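Local coordinates for protein pyroglutamyl-peptidase I (Fervidobacterium islandicum, PDB 6LTQ) that probably removes N-terminal pyroglutamyl residues from peptides as a thermophilic cysteine peptidase of the pyroglutamyl peptidase I family, at residues I90-N98 with Y125-A135; N74-G85 with T172-F183. All coordinates share one frame; numbering follows the deposited sequence.

Contact 1. Residues I90-N98 with Y125-A135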
loop_
_atom_site.group_PDB
_atom_site.type_symbol
_atom_site.label_atom_id
_atom_site.label_comp_id
_atom_site.label_asym_id
_atom_site.label_seq_id
_atom_site.Cartn_x
_atom_site.Cartn_y
_atom_site.Cartn_z
ATOM N N ILE D 90 -2.755 -14.047 -7.831
ATOM C CA ILE D 90 -2.409 -14.434 -9.195
ATOM C C ILE D 90 -2.699 -13.243 -10.114
ATOM O O ILE D 90 -3.836 -12.794 -10.228
ATOM C CB ILE D 90 -3.190 -15.686 -9.625
ATOM C CG1 ILE D 90 -2.933 -16.860 -8.647
ATOM C CG2 ILE D 90 -2.842 -16.053 -11.045
ATOM C CD1 ILE D 90 -1.467 -17.286 -8.495
ATOM N N ARG D 91 -1.651 -12.716 -10.737
ATOM C CA ARG D 91 -1.735 -11.447 -11.453
ATOM C C ARG D 91 -1.716 -11.720 -12.960
ATOM O O ARG D 91 -0.651 -11.917 -13.564
ATOM C CB ARG D 91 -0.603 -10.531 -11.009
ATOM C CG ARG D 91 -0.538 -9.206 -11.724
ATOM C CD ARG D 91 0.459 -8.293 -11.036
ATOM N NE ARG D 91 1.105 -7.378 -11.970
ATOM C CZ ARG D 91 1.921 -6.398 -11.598
ATOM N NH1 ARG D 91 2.481 -5.620 -12.520
ATOM N NH2 ARG D 91 2.166 -6.187 -10.300
ATOM N N LEU D 92 -2.899 -11.727 -13.553
ATOM C CA LEU D 92 -3.061 -12.033 -14.966
ATOM C C LEU D 92 -2.826 -10.769 -15.784
ATOM O O LEU D 92 -3.546 -9.772 -15.628
ATOM C CB LEU D 92 -4.462 -12.593 -15.215
ATOM C CG LEU D 92 -4.772 -13.719 -14.229
ATOM C CD1 LEU D 92 -6.250 -13.923 -14.123
ATOM C CD2 LEU D 92 -4.087 -15.036 -14.658
ATOM N N GLU D 93 -1.827 -10.812 -16.659
ATOM C CA GLU D 93 -1.393 -9.629 -17.396
ATOM C C GLU D 93 -2.096 -9.546 -18.747
ATOM O O GLU D 93 -1.997 -10.461 -19.572
ATOM C CB GLU D 93 0.122 -9.651 -17.574
ATOM C CG GLU D 93 0.887 -9.610 -16.257
ATOM C CD GLU D 93 0.802 -8.262 -15.534
ATOM O OE1 GLU D 93 0.145 -7.318 -16.046
ATOM O OE2 GLU D 93 1.442 -8.136 -14.464
ATOM N N ARG D 94 -2.778 -8.430 -18.988
ATOM C CA ARG D 94 -3.522 -8.277 -20.223
ATOM C C ARG D 94 -2.745 -7.557 -21.309
ATOM O O ARG D 94 -3.113 -7.676 -22.487
ATOM C CB ARG D 94 -4.829 -7.514 -19.948
ATOM C CG ARG D 94 -5.852 -7.608 -21.053
ATOM C CD ARG D 94 -7.204 -7.146 -20.610
ATOM N NE ARG D 94 -8.235 -7.509 -21.584
ATOM C CZ ARG D 94 -9.539 -7.347 -21.397
ATOM N NH1 ARG D 94 -9.997 -6.818 -20.266
ATOM N NH2 ARG D 94 -10.393 -7.729 -22.343
ATOM N N VAL D 95 -1.720 -6.779 -20.949
ATOM C CA VAL D 95 -1.083 -5.829 -21.863
ATOM C C VAL D 95 0.417 -6.071 -21.883
ATOM O O VAL D 95 1.052 -6.127 -20.823
ATOM C CB VAL D 95 -1.345 -4.366 -21.445
ATOM C CG1 VAL D 95 -0.560 -3.398 -22.343
ATOM C CG2 VAL D 95 -2.821 -4.059 -21.475
ATOM N N ALA D 96 0.992 -6.158 -23.090
ATOM C CA ALA D 96 2.438 -6.175 -23.272
ATOM C C ALA D 96 2.823 -4.981 -24.128
ATOM O O ALA D 96 2.212 -4.751 -25.171
ATOM C CB ALA D 96 2.903 -7.488 -23.936
ATOM N N ILE D 97 3.826 -4.226 -23.706
ATOM C CA ILE D 97 4.165 -3.004 -24.417
ATOM C C ILE D 97 5.545 -3.120 -25.051
ATOM O O ILE D 97 6.422 -3.854 -24.592
ATOM C CB ILE D 97 4.087 -1.766 -23.505
ATOM C CG1 ILE D 97 5.127 -1.866 -22.398
ATOM C CG2 ILE D 97 2.675 -1.628 -22.919
ATOM C CD1 ILE D 97 5.470 -0.507 -21.810
ATOM N N ASN D 98 5.746 -2.325 -26.099
ATOM C CA ASN D 98 6.957 -2.390 -26.925
ATOM C C ASN D 98 8.071 -1.525 -26.332
ATOM O O ASN D 98 8.511 -0.534 -26.915
ATOM C CB ASN D 98 6.617 -1.964 -28.344
ATOM C CG ASN D 98 7.761 -2.205 -29.321
ATOM O OD1 ASN D 98 8.727 -2.901 -29.010
ATOM N ND2 ASN D 98 7.652 -1.624 -30.504
ATOM N N TYR D 125 0.470 -4.878 -27.376
ATOM C CA TYR D 125 -0.513 -5.897 -27.696
ATOM C C TYR D 125 -1.326 -6.222 -26.454
ATOM O O TYR D 125 -0.809 -6.213 -25.335
ATOM C CB TYR D 125 0.133 -7.208 -28.200
ATOM C CG TYR D 125 0.732 -7.131 -29.587
ATOM C CD1 TYR D 125 -0.040 -7.393 -30.704
ATOM C CD2 TYR D 125 2.070 -6.794 -29.770
ATOM C CE1 TYR D 125 0.501 -7.326 -31.976
ATOM C CE2 TYR D 125 2.625 -6.725 -31.042
ATOM C CZ TYR D 125 1.828 -6.991 -32.141
ATOM O OH TYR D 125 2.363 -6.934 -33.413
ATOM N N MET D 126 -2.594 -6.527 -26.651
ATOM C CA MET D 126 -3.356 -7.171 -25.595
ATOM C C MET D 126 -3.494 -8.645 -25.924
ATOM O O MET D 126 -3.565 -9.008 -27.099
ATOM C CB MET D 126 -4.745 -6.543 -25.438
ATOM C CG MET D 126 -4.730 -5.240 -24.643
ATOM S SD MET D 126 -6.368 -4.533 -24.385
ATOM C CE MET D 126 -6.663 -3.768 -25.993
ATOM N N THR D 127 -3.522 -9.492 -24.884
ATOM C CA THR D 127 -3.815 -10.908 -25.103
ATOM C C THR D 127 -5.205 -11.077 -25.699
ATOM O O THR D 127 -6.117 -10.276 -25.468
ATOM C CB THR D 127 -3.731 -11.731 -23.803
ATOM O OG1 THR D 127 -3.942 -13.122 -24.111
ATOM C CG2 THR D 127 -4.823 -11.299 -22.817
ATOM N N ARG D 128 -5.354 -12.122 -26.511
ATOM C CA ARG D 128 -6.661 -12.504 -27.006
ATOM C C ARG D 128 -7.287 -13.614 -26.183
ATOM O O ARG D 128 -8.436 -13.983 -26.440
ATOM C CB ARG D 128 -6.569 -12.919 -28.479
ATOM C CG ARG D 128 -5.825 -11.904 -29.339
ATOM C CD ARG D 128 -5.859 -12.287 -30.822
ATOM N NE ARG D 128 -5.183 -13.555 -31.093
ATOM C CZ ARG D 128 -5.803 -14.667 -31.485
ATOM N NH1 ARG D 128 -7.125 -14.684 -31.646
ATOM N NH2 ARG D 128 -5.100 -15.771 -31.705
ATOM N N VAL D 129 -6.569 -14.133 -25.186
ATOM C CA VAL D 129 -7.150 -15.087 -24.246
ATOM C C VAL D 129 -8.251 -14.391 -23.454
ATOM O O VAL D 129 -8.177 -13.187 -23.168
ATOM C CB VAL D 129 -6.050 -15.640 -23.313
ATOM C CG1 VAL D 129 -6.608 -16.582 -22.248
ATOM C CG2 VAL D 129 -4.944 -16.321 -24.119
ATOM N N LYS D 130 -9.290 -15.147 -23.101
ATOM C CA LYS D 130 -10.419 -14.614 -22.340
ATOM C C LYS D 130 -9.977 -14.414 -20.891
ATOM O O LYS D 130 -10.245 -15.218 -19.998
ATOM C CB LYS D 130 -11.616 -15.540 -22.435
ATOM C CG LYS D 130 -12.100 -15.760 -23.863
ATOM C CD LYS D 130 -13.193 -16.810 -23.889
ATOM C CE LYS D 130 -14.536 -16.210 -23.495
ATOM N NZ LYS D 130 -15.348 -15.813 -24.684
ATOM N N ILE D 131 -9.264 -13.311 -20.662
ATOM C CA ILE D 131 -8.533 -13.170 -19.410
ATOM C C ILE D 131 -9.479 -12.972 -18.227
ATOM O O ILE D 131 -9.189 -13.433 -17.112
ATOM C CB ILE D 131 -7.491 -12.043 -19.550
ATOM C CG1 ILE D 131 -6.565 -11.993 -18.331
ATOM C CG2 ILE D 131 -8.143 -10.682 -19.842
ATOM C CD1 ILE D 131 -5.338 -11.100 -18.575
ATOM N N LYS D 132 -10.632 -12.322 -18.431
ATOM C CA LYS D 132 -11.561 -12.162 -17.314
ATOM C C LYS D 132 -12.132 -13.503 -16.884
ATOM O O LYS D 132 -12.375 -13.732 -15.687
ATOM C CB LYS D 132 -12.708 -11.216 -17.688
ATOM C CG LYS D 132 -12.274 -9.807 -18.024
ATOM C CD LYS D 132 -11.711 -9.077 -16.831
ATOM C CE LYS D 132 -12.796 -8.253 -16.168
ATOM N NZ LYS D 132 -13.579 -7.503 -17.186
ATOM N N ALA D 133 -12.345 -14.407 -17.843
ATOM C CA ALA D 133 -12.817 -15.741 -17.500
ATOM C C ALA D 133 -11.768 -16.529 -16.715
ATOM O O ALA D 133 -12.130 -17.332 -15.844
ATOM C CB ALA D 133 -13.231 -16.497 -18.771
ATOM N N VAL D 134 -10.479 -16.337 -17.005
ATOM C CA VAL D 134 -9.448 -16.980 -16.191
ATOM C C VAL D 134 -9.541 -16.477 -14.751
ATOM O O VAL D 134 -9.573 -17.263 -13.800
ATOM C CB VAL D 134 -8.046 -16.725 -16.773
ATOM C CG1 VAL D 134 -6.970 -17.463 -15.943
ATOM C CG2 VAL D 134 -7.968 -17.141 -18.235
ATOM N N ALA D 135 -9.608 -15.150 -14.589
ATOM C CA ALA D 135 -9.692 -14.566 -13.249
ATOM C C ALA D 135 -10.927 -15.055 -12.525
ATOM O O ALA D 135 -10.872 -15.379 -11.333
ATOM C CB ALA D 135 -9.698 -13.036 -13.332
HETATM O O HOH W 1 -7.775 -9.137 -23.759
#
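A96 and Y125 exchange two backbone hydrogen bonds. A96 N gives to Y125 O at 2.9 Å, almost straight at 175°, and Y125 N gives to A96 O at 2.8 Å. The next pair, V95 and M126, is non-hydrogen-bonded; their side chains lie side by side, V95 CG2 against M126 CG. T127 N then gives to R94 O at 3.0 Å, tilted from the carbonyl plane. T127 OG1 accepts from V129 N in an ST turn and also bonds A176 O.

R94 has CG anti to its backbone N (chi1 -164°) and an extended chain. This carries the guanidinium past I131, whose CG2 sits over one face, 3.6 Å from R94 NE. At the edge of the group, NE gives to water 1, which in turn donates to T127 O at 2.6 Å. NH2 forms a salt bridge with D114 of the second subunit. K132 NZ reaches the same aspartate, which probably offsets the nearness of the two positive groups.

L92 CB meets I131 CD1, and L92 CD1 packs on A135 CB at 3.6 Å. I131 CD1 also lies 3.5 Å from E93 O, a carbonyl that Y160 OH satisfies. The E93 carboxylate is held by R91, in a salt bridge, and by S148 and H180. This antiparallel pairing adds strand 124-126 to the mixed sheet of an alpha/beta fold, with helix 131-140 packed on strand 90-93 beside the second subunit.

Contact 2. Residues N74-G85 with T172-F183; sequences NIDIALHLGQAG and TPKHALFVHLPF
H80 and F178 meet at about a right angle. H80 CB comes within 3.2 Å of F178 CD2, and H80 O lies over one face of the ring. F178 has CG anti to the backbone N (chi1 -163°), which swings the ring across strand 77-83 toward G82. F178 CZ is 3.6 Å from G82 N, and a side chain on G82 would clash there. F178 CE1 also lies over one face of the H180 imidazole, whose CG touches A84 CB at 3.5 Å. An alanine in place of F178 would probably leave the H80 methylene and G82 without their packing partner and one face of the H180 imidazole uncovered by it.

The backbones hold these rings in register. A78, H80, G82 and A84 each give an N-H to strand 175-181; the carbonyls of A78, H80 and G82 take N-H groups back from L177, V179 and, weakly, L181. V179 N to H80 O is the shortest return bond at 2.7 Å. On the other face, L79 CD1 meets V179 CG2 at 3.7 Å. Past the strand ends, G85 CA makes a CH-pi contact, 3.5 Å from the centroid of the F183 ring.

Farther out, T20 and S163 bond the H80 imidazole. H180 lies between E93 and the oxidised cysteine at position 156, consistent with the Cys-His-Glu catalytic triad of this family. Strand 15-22 flanks 77-83 on its other edge. Helix 59-72 packs on A78 and H80, while helices 32-40 and 203-215 cover L81 and L181 on the other face.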
loop_
_atom_site.group_PDB
_atom_site.type_symbol
_atom_site.label_atom_id
_atom_site.label_comp_id
_atom_site.label_asym_id
_atom_site.label_seq_id
_atom_site.Cartn_x
_atom_site.Cartn_y
_atom_site.Cartn_z
ATOM N N ASN D 74 6.528 -26.841 -32.319
ATOM C CA ASN D 74 5.266 -26.195 -32.674
ATOM C C ASN D 74 4.443 -25.964 -31.411
ATOM O O ASN D 74 4.148 -26.915 -30.681
ATOM C CB ASN D 74 4.460 -27.025 -33.670
ATOM C CG ASN D 74 3.302 -26.234 -34.276
ATOM O OD1 ASN D 74 3.223 -25.015 -34.113
ATOM N ND2 ASN D 74 2.402 -26.924 -34.976
ATOM N N ILE D 75 4.053 -24.708 -31.177
ATOM C CA ILE D 75 3.380 -24.286 -29.948
ATOM C C ILE D 75 2.084 -23.578 -30.312
ATOM O O ILE D 75 2.099 -22.619 -31.093
ATOM C CB ILE D 75 4.264 -23.336 -29.112
ATOM C CG1 ILE D 75 5.580 -24.001 -28.699
ATOM C CG2 ILE D 75 3.485 -22.781 -27.903
ATOM C CD1 ILE D 75 5.408 -25.313 -27.929
ATOM N N ASP D 76 0.969 -24.025 -29.735
ATOM C CA ASP D 76 -0.301 -23.318 -29.898
ATOM C C ASP D 76 -0.525 -22.184 -28.883
ATOM O O ASP D 76 -1.077 -21.134 -29.243
ATOM C CB ASP D 76 -1.470 -24.280 -29.788
ATOM C CG ASP D 76 -1.417 -25.369 -30.836
ATOM O OD1 ASP D 76 -1.742 -26.529 -30.499
ATOM O OD2 ASP D 76 -1.025 -25.063 -31.987
ATOM N N ILE D 77 -0.214 -22.398 -27.599
ATOM C CA ILE D 77 -0.462 -21.400 -26.551
ATOM C C ILE D 77 0.777 -21.282 -25.689
ATOM O O ILE D 77 1.280 -22.286 -25.170
ATOM C CB ILE D 77 -1.661 -21.759 -25.662
ATOM C CG1 ILE D 77 -2.818 -22.287 -26.499
ATOM C CG2 ILE D 77 -2.090 -20.538 -24.822
ATOM C CD1 ILE D 77 -3.833 -23.021 -25.680
ATOM N N ALA D 78 1.225 -20.055 -25.475
ATOM C CA ALA D 78 2.325 -19.783 -24.570
ATOM C C ALA D 78 1.712 -19.296 -23.265
ATOM O O ALA D 78 0.890 -18.374 -23.272
ATOM C CB ALA D 78 3.278 -18.745 -25.157
ATOM N N LEU D 79 2.043 -19.965 -22.172
ATOM C CA LEU D 79 1.630 -19.552 -20.833
ATOM C C LEU D 79 2.925 -19.169 -20.139
ATOM O O LEU D 79 3.680 -20.037 -19.687
ATOM C CB LEU D 79 0.885 -20.669 -20.108
ATOM C CG LEU D 79 0.309 -20.389 -18.712
ATOM C CD1 LEU D 79 -0.525 -19.115 -18.730
ATOM C CD2 LEU D 79 -0.537 -21.578 -18.210
ATOM N N HIS D 80 3.210 -17.869 -20.101
ATOM C CA HIS D 80 4.445 -17.381 -19.521
ATOM C C HIS D 80 4.223 -17.065 -18.048
ATOM O O HIS D 80 3.293 -16.322 -17.701
ATOM C CB HIS D 80 4.932 -16.122 -20.235
ATOM C CG HIS D 80 5.281 -16.329 -21.671
ATOM N ND1 HIS D 80 6.270 -17.202 -22.084
ATOM C CD2 HIS D 80 4.787 -15.757 -22.792
ATOM C CE1 HIS D 80 6.359 -17.160 -23.404
ATOM N NE2 HIS D 80 5.470 -16.290 -23.856
ATOM N N LEU D 81 5.085 -17.609 -17.194
ATOM C CA LEU D 81 5.051 -17.327 -15.766
ATOM C C LEU D 81 6.222 -16.447 -15.373
ATOM O O LEU D 81 7.330 -16.592 -15.899
ATOM C CB LEU D 81 5.092 -18.609 -14.927
ATOM C CG LEU D 81 4.079 -19.703 -15.248
ATOM C CD1 LEU D 81 4.255 -20.881 -14.265
ATOM C CD2 LEU D 81 2.627 -19.175 -15.250
ATOM N N GLY D 82 5.986 -15.555 -14.417
ATOM C CA GLY D 82 7.057 -14.720 -13.920
ATOM C C GLY D 82 6.787 -14.296 -12.493
ATOM O O GLY D 82 5.653 -14.360 -12.006
ATOM N N GLN D 83 7.856 -13.863 -11.827
ATOM C CA GLN D 83 7.784 -13.384 -10.450
ATOM C C GLN D 83 7.382 -11.910 -10.431
ATOM O O GLN D 83 7.950 -11.098 -11.160
ATOM C CB GLN D 83 9.136 -13.586 -9.762
ATOM C CG GLN D 83 9.239 -12.992 -8.380
ATOM C CD GLN D 83 10.664 -13.003 -7.874
ATOM O OE1 GLN D 83 11.198 -14.056 -7.503
ATOM N NE2 GLN D 83 11.296 -11.841 -7.872
ATOM N N ALA D 84 6.387 -11.568 -9.614
ATOM C CA ALA D 84 6.010 -10.169 -9.390
ATOM C C ALA D 84 6.078 -9.922 -7.894
ATOM O O ALA D 84 5.043 -9.920 -7.221
ATOM C CB ALA D 84 4.596 -9.847 -9.951
ATOM N N GLY D 85 7.297 -9.738 -7.377
ATOM C CA GLY D 85 7.501 -9.519 -5.956
ATOM C C GLY D 85 6.709 -8.328 -5.454
ATOM O O GLY D 85 6.809 -7.229 -6.010
ATOM N N THR D 172 2.078 -18.051 -34.914
ATOM C CA THR D 172 2.625 -18.960 -33.911
ATOM C C THR D 172 3.324 -18.153 -32.863
ATOM O O THR D 172 4.249 -17.353 -33.179
ATOM C CB THR D 172 3.573 -19.995 -34.543
ATOM O OG1 THR D 172 2.803 -20.942 -35.291
ATOM C CG2 THR D 172 4.330 -20.750 -33.461
ATOM N N PRO D 173 2.954 -18.294 -31.565
ATOM C CA PRO D 173 1.848 -19.154 -31.088
ATOM C C PRO D 173 0.447 -18.612 -31.473
ATOM O O PRO D 173 0.459 -17.472 -31.889
ATOM C CB PRO D 173 2.058 -19.131 -29.562
ATOM C CG PRO D 173 2.697 -17.796 -29.286
ATOM C CD PRO D 173 3.606 -17.540 -30.468
ATOM N N LYS D 174 -0.666 -19.348 -31.403
ATOM C CA LYS D 174 -1.971 -18.741 -31.627
ATOM C C LYS D 174 -2.364 -17.785 -30.493
ATOM O O LYS D 174 -3.089 -16.795 -30.714
ATOM C CB LYS D 174 -2.957 -19.875 -31.844
ATOM C CG LYS D 174 -3.011 -20.332 -33.302
ATOM C CD LYS D 174 -1.768 -20.704 -34.020
ATOM C CE LYS D 174 -2.303 -20.642 -35.445
ATOM N NZ LYS D 174 -1.282 -20.284 -36.367
ATOM N N HIS D 175 -1.947 -18.102 -29.267
ATOM C CA HIS D 175 -2.327 -17.300 -28.114
ATOM C C HIS D 175 -1.138 -17.178 -27.175
ATOM O O HIS D 175 -0.250 -18.035 -27.138
ATOM C CB HIS D 175 -3.519 -17.921 -27.369
ATOM C CG HIS D 175 -4.864 -17.635 -27.970
ATOM N ND1 HIS D 175 -5.395 -16.364 -28.033
ATOM C CD2 HIS D 175 -5.817 -18.463 -28.465
ATOM C CE1 HIS D 175 -6.599 -16.416 -28.571
ATOM N NE2 HIS D 175 -6.883 -17.680 -28.838
ATOM N N ALA D 176 -1.130 -16.104 -26.404
ATOM C CA ALA D 176 -0.169 -15.986 -25.331
ATOM C C ALA D 176 -0.841 -15.297 -24.155
ATOM O O ALA D 176 -1.697 -14.424 -24.344
ATOM C CB ALA D 176 1.058 -15.212 -25.776
ATOM N N LEU D 177 -0.482 -15.749 -22.952
ATOM C CA LEU D 177 -0.922 -15.142 -21.699
ATOM C C LEU D 177 0.269 -15.109 -20.748
ATOM O O LEU D 177 1.051 -16.069 -20.687
ATOM C CB LEU D 177 -2.097 -15.925 -21.083
ATOM C CG LEU D 177 -2.660 -15.471 -19.723
ATOM C CD1 LEU D 177 -3.261 -14.046 -19.788
ATOM C CD2 LEU D 177 -3.686 -16.449 -19.206
ATOM N N PHE D 178 0.430 -14.003 -20.014
ATOM C CA PHE D 178 1.474 -13.904 -19.002
ATOM C C PHE D 178 0.825 -13.880 -17.622
ATOM O O PHE D 178 -0.139 -13.141 -17.400
ATOM C CB PHE D 178 2.358 -12.668 -19.192
ATOM C CG PHE D 178 3.640 -12.762 -18.436
ATOM C CD1 PHE D 178 3.665 -12.585 -17.050
ATOM C CD2 PHE D 178 4.813 -13.109 -19.080
ATOM C CE1 PHE D 178 4.841 -12.736 -16.333
ATOM C CE2 PHE D 178 5.988 -13.254 -18.369
ATOM C CZ PHE D 178 6.004 -13.074 -16.998
ATOM N N VAL D 179 1.344 -14.689 -16.705
ATOM C CA VAL D 179 0.822 -14.788 -15.338
ATOM C C VAL D 179 1.952 -14.387 -14.398
ATOM O O VAL D 179 3.000 -15.046 -14.360
ATOM C CB VAL D 179 0.292 -16.191 -15.013
ATOM C CG1 VAL D 179 -0.289 -16.214 -13.592
ATOM C CG2 VAL D 179 -0.785 -16.603 -16.015
ATOM N N HIS D 180 1.807 -13.231 -13.753
ATOM C CA HIS D 180 2.700 -12.837 -12.682
ATOM C C HIS D 180 2.304 -13.490 -11.366
ATOM O O HIS D 180 1.121 -13.670 -11.065
ATOM C CB HIS D 180 2.732 -11.319 -12.531
ATOM C CG HIS D 180 3.868 -10.672 -13.264
ATOM N ND1 HIS D 180 3.702 -9.571 -14.074
ATOM C CD2 HIS D 180 5.184 -10.997 -13.338
ATOM C CE1 HIS D 180 4.870 -9.217 -14.585
ATOM N NE2 HIS D 180 5.785 -10.073 -14.165
ATOM N N LEU D 181 3.320 -13.784 -10.552
ATOM C CA LEU D 181 3.183 -14.591 -9.355
ATOM C C LEU D 181 3.735 -13.867 -8.130
ATOM O O LEU D 181 4.773 -13.184 -8.215
ATOM C CB LEU D 181 3.938 -15.931 -9.505
ATOM C CG LEU D 181 3.544 -16.769 -10.712
ATOM C CD1 LEU D 181 4.645 -17.840 -10.956
ATOM C CD2 LEU D 181 2.175 -17.404 -10.486
ATOM N N PRO D 182 3.078 -14.035 -6.981
ATOM C CA PRO D 182 3.620 -13.492 -5.729
ATOM C C PRO D 182 4.963 -14.116 -5.384
ATOM O O PRO D 182 5.317 -15.191 -5.866
ATOM C CB PRO D 182 2.564 -13.887 -4.674
ATOM C CG PRO D 182 1.272 -14.080 -5.455
ATOM C CD PRO D 182 1.738 -14.638 -6.810
ATOM N N PHE D 183 5.706 -13.425 -4.521
ATOM C CA PHE D 183 6.804 -14.071 -3.806
ATOM C C PHE D 183 6.320 -15.351 -3.131
ATOM O O PHE D 183 5.179 -15.438 -2.661
ATOM C CB PHE D 183 7.345 -13.149 -2.722
ATOM C CG PHE D 183 8.387 -12.186 -3.181
ATOM C CD1 PHE D 183 9.390 -12.572 -4.061
ATOM C CD2 PHE D 183 8.396 -10.907 -2.684
ATOM C CE1 PHE D 183 10.376 -11.682 -4.435
ATOM C CE2 PHE D 183 9.385 -9.999 -3.067
ATOM C CZ PHE D 183 10.372 -10.395 -3.940
#

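Overall arrangement
The centres of the two contacts are about 9 Å apart, and both belong to one mixed sheet. Strand 77-83 of contact 2 comes first, followed directly by strand 90-97 of contact 1. Residues 125-135 come next, and 172-183 last, so contact 1 falls wholly between the two halves of contact 2. Strand 175-181 runs parallel to 77-83 and antiparallel to 90-97, which joins the contacts. They also touch: I90 packs on V179, and R128 probably bonds the K174 carbonyl. Contact 2 lies near the centre of the chain, whereas contact 1 reaches the second subunit. The shared sheet thus brings contact 1 to the probable active site.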